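Local coordinates for PaaA (PDB 5FF5), which probably activates a peptide substrate by adenylylation, as a ThiF/E1-like enzyme, on the way to the bicyclic core of pantocin A, at residues L266-G271 and L359-F364. Numbering follows the deposited sequence.
Sequences LEISVG and LSLQDF
Ile268 carries CG1 between its backbone N and carbonyl carbon (chi1 59°), and Leu359 sets CG anti to its backbone N (chi1 167°); the pairing puts both on one face of the sheet, and these torsions lay them alongside each other, Ile268 CG1 3.9 Å from Leu359 CB. Their branched aliphatic chains suit this buried face. Leu361, with CG beside its own N, reaches in from the turn, crossing Ile268 at about a right angle and bringing CD1 to within 3.8 Å of Ile268 CG2. Ile268 and Leu359 form an antiparallel hydrogen-bonded pair: Leu359 N reaches Ile268 O in the carbonyl plane at 2.9 Å, and Ile268 N returns a bond to Leu359 O. Beyond the non-hydrogen-bonded pair Glu267–Ser360, Leu361 N gives a nearly straight bond (174°) to Leu266 O, 2.7 Å away. Ser360 suits the strand end because its OG, anti to N, accepts from Gln362 N at 3.0 Å, an ST turn that starts the chain's reversal. Leu266 CD2 rests against the end of Gln362. Strand 267-274 lies between strands 258-263 and 355-360 in the mixed sheet of the ThiF-family domain, with Ile268 packed against Ile331 and Met332 of helix 326-345, while the turn after Ser360 leads into strand 366-370.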
ATOM      1  N   LEU A 266     -10.329 -11.912   3.689  1.00 45.46           N
ATOM      2  CA  LEU A 266     -11.735 -11.488   3.803  1.00 52.30           C
ATOM      3  C   LEU A 266     -11.974 -10.212   4.646  1.00 57.94           C
ATOM      4  O   LEU A 266     -12.710  -9.318   4.227  1.00 59.72           O
ATOM      5  CB  LEU A 266     -12.570 -12.648   4.351  1.00 55.02           C
ATOM      6  CG  LEU A 266     -12.749 -13.856   3.409  1.00 60.65           C
ATOM      7  CD1 LEU A 266     -13.611 -14.921   4.055  1.00 66.66           C
ATOM      8  CD2 LEU A 266     -13.361 -13.459   2.062  1.00 48.49           C
ATOM      9  N   GLU A 267     -11.338 -10.108   5.810  1.00 61.95           N
ATOM     10  CA  GLU A 267     -11.397  -8.873   6.605  1.00 62.35           C
ATOM     11  C   GLU A 267     -10.083  -8.671   7.352  1.00 56.44           C
ATOM     12  O   GLU A 267      -9.463  -9.628   7.805  1.00 61.16           O
ATOM     13  CB  GLU A 267     -12.523  -8.888   7.643  1.00 59.74           C
ATOM     14  CG  GLU A 267     -12.192  -9.791   8.812  1.00 74.38           C
ATOM     15  CD  GLU A 267     -12.972  -9.466  10.063  1.00 77.58           C
ATOM     16  OE1 GLU A 267     -13.855  -8.585   9.994  1.00 75.65           O
ATOM     17  OE2 GLU A 267     -12.666 -10.069  11.122  1.00 79.61           O
ATOM     18  N   ILE A 268      -9.672  -7.421   7.495  1.00 53.34           N
ATOM     19  CA  ILE A 268      -8.390  -7.110   8.088  1.00 55.41           C
ATOM     20  C   ILE A 268      -8.635  -6.320   9.342  1.00 56.73           C
ATOM     21  O   ILE A 268      -9.638  -5.604   9.430  1.00 57.78           O
ATOM     22  CB  ILE A 268      -7.516  -6.264   7.153  1.00 59.70           C
ATOM     23  CG1 ILE A 268      -8.249  -4.962   6.840  1.00 53.48           C
ATOM     24  CG2 ILE A 268      -7.216  -6.990   5.857  1.00 49.56           C
ATOM     25  CD1 ILE A 268      -7.414  -3.980   6.066  1.00 62.54           C
ATOM     26  N   SER A 269      -7.711  -6.408  10.294  1.00 43.49           N
ATOM     27  CA  SER A 269      -7.795  -5.572  11.479  1.00 50.48           C
ATOM     28  C   SER A 269      -6.385  -5.047  11.752  1.00 51.92           C
ATOM     29  O   SER A 269      -5.406  -5.716  11.440  1.00 51.66           O
ATOM     30  CB  SER A 269      -8.367  -6.345  12.671  1.00 53.74           C
ATOM     31  OG  SER A 269      -7.401  -7.202  13.254  1.00 69.75           O
ATOM     32  N   VAL A 270      -6.272  -3.816  12.237  1.00 42.09           N
ATOM     33  CA  VAL A 270      -4.966  -3.280  12.587  1.00 49.34           C
ATOM     34  C   VAL A 270      -4.953  -2.470  13.884  1.00 57.50           C
ATOM     35  O   VAL A 270      -5.758  -1.555  14.072  1.00 51.22           O
ATOM     36  CB  VAL A 270      -4.367  -2.445  11.445  1.00 52.57           C
ATOM     37  CG1 VAL A 270      -3.096  -1.749  11.905  1.00 59.66           C
ATOM     38  CG2 VAL A 270      -4.068  -3.333  10.262  1.00 51.81           C
ATOM     39  N   GLY A 271      -4.076  -2.858  14.805  1.00 58.29           N
ATOM     40  CA  GLY A 271      -4.040  -2.242  16.112  1.00 52.27           C
ATOM     41  C   GLY A 271      -4.789  -3.110  17.083  1.00 59.36           C
ATOM     42  O   GLY A 271      -5.295  -4.175  16.711  1.00 57.76           O
ATOM     43  N   LEU A 359     -11.933  -4.005   8.613  1.00 55.97           N
ATOM     44  CA  LEU A 359     -12.441  -3.701   7.291  1.00 49.07           C
ATOM     45  C   LEU A 359     -12.652  -4.958   6.467  1.00 52.11           C
ATOM     46  O   LEU A 359     -11.705  -5.690   6.200  1.00 56.80           O
ATOM     47  CB  LEU A 359     -11.480  -2.751   6.566  1.00 49.56           C
ATOM     48  CG  LEU A 359     -11.753  -2.614   5.068  1.00 52.90           C
ATOM     49  CD1 LEU A 359     -13.042  -1.849   4.839  1.00 55.22           C
ATOM     50  CD2 LEU A 359     -10.583  -1.961   4.340  1.00 47.72           C
ATOM     51  N   SER A 360     -13.895  -5.190   6.054  1.00 52.05           N
ATOM     52  CA  SER A 360     -14.214  -6.273   5.134  1.00 53.11           C
ATOM     53  C   SER A 360     -13.632  -5.935   3.779  1.00 53.64           C
ATOM     54  O   SER A 360     -13.744  -4.804   3.327  1.00 57.99           O
ATOM     55  CB  SER A 360     -15.723  -6.481   5.022  1.00 53.41           C
ATOM     56  OG  SER A 360     -16.035  -7.369   3.960  1.00 54.11           O
ATOM     57  N   LEU A 361     -12.983  -6.893   3.139  1.00 49.84           N
ATOM     58  CA  LEU A 361     -12.489  -6.665   1.792  1.00 51.04           C
ATOM     59  C   LEU A 361     -13.496  -7.153   0.783  1.00 48.72           C
ATOM     60  O   LEU A 361     -13.220  -7.217  -0.411  1.00 50.48           O
ATOM     61  CB  LEU A 361     -11.129  -7.322   1.593  1.00 52.08           C
ATOM     62  CG  LEU A 361     -10.178  -6.568   2.518  1.00 54.82           C
ATOM     63  CD1 LEU A 361      -8.732  -6.984   2.325  1.00 60.81           C
ATOM     64  CD2 LEU A 361     -10.348  -5.079   2.248  1.00 51.30           C
ATOM     65  N   GLN A 362     -14.666  -7.525   1.276  1.00 49.23           N
ATOM     66  CA  GLN A 362     -15.724  -7.933   0.386  1.00 47.62           C
ATOM     67  C   GLN A 362     -16.663  -6.785   0.063  1.00 55.07           C
ATOM     68  O   GLN A 362     -16.838  -6.440  -1.117  1.00 57.45           O
ATOM     69  CB  GLN A 362     -16.473  -9.083   0.989  1.00 42.41           C
ATOM     70  CG  GLN A 362     -15.606 -10.301   1.047  1.00 51.93           C
ATOM     71  CD  GLN A 362     -16.320 -11.470   1.649  1.00 42.09           C
ATOM     72  OE1 GLN A 362     -16.925 -12.270   0.941  1.00 42.09           O
ATOM     73  NE2 GLN A 362     -16.264 -11.576   2.973  1.00 46.16           N
ATOM     74  N   ASP A 363     -17.242  -6.176   1.096  1.00 50.67           N
ATOM     75  CA  ASP A 363     -18.203  -5.090   0.884  1.00 56.68           C
ATOM     76  C   ASP A 363     -17.741  -3.779   1.512  1.00 62.18           C
ATOM     77  O   ASP A 363     -18.482  -2.798   1.536  1.00 71.30           O
ATOM     78  CB  ASP A 363     -19.582  -5.466   1.432  1.00 64.15           C
ATOM     79  CG  ASP A 363     -19.545  -5.875   2.907  1.00 72.85           C
ATOM     80  OD1 ASP A 363     -18.753  -5.281   3.684  1.00 67.23           O
ATOM     81  OD2 ASP A 363     -20.317  -6.794   3.286  1.00 71.10           O
ATOM     82  N   PHE A 364     -16.510  -3.767   2.007  1.00 53.38           N
ATOM     83  CA  PHE A 364     -15.871  -2.542   2.479  1.00 53.88           C
ATOM     84  C   PHE A 364     -16.617  -1.787   3.573  1.00 50.29           C
ATOM     85  O   PHE A 364     -16.467  -0.572   3.726  1.00 44.75           O
ATOM     86  CB  PHE A 364     -15.627  -1.634   1.291  1.00 49.32           C
ATOM     87  CG  PHE A 364     -14.555  -2.136   0.398  1.00 52.82           C
ATOM     88  CD1 PHE A 364     -13.310  -1.538   0.386  1.00 54.31           C
ATOM     89  CD2 PHE A 364     -14.771  -3.248  -0.391  1.00 51.07           C
ATOM     90  CE1 PHE A 364     -12.308  -2.027  -0.426  1.00 54.76           C
ATOM     91  CE2 PHE A 364     -13.780  -3.736  -1.202  1.00 53.01           C
ATOM     92  CZ  PHE A 364     -12.541  -3.130  -1.216  1.00 53.98           C
TER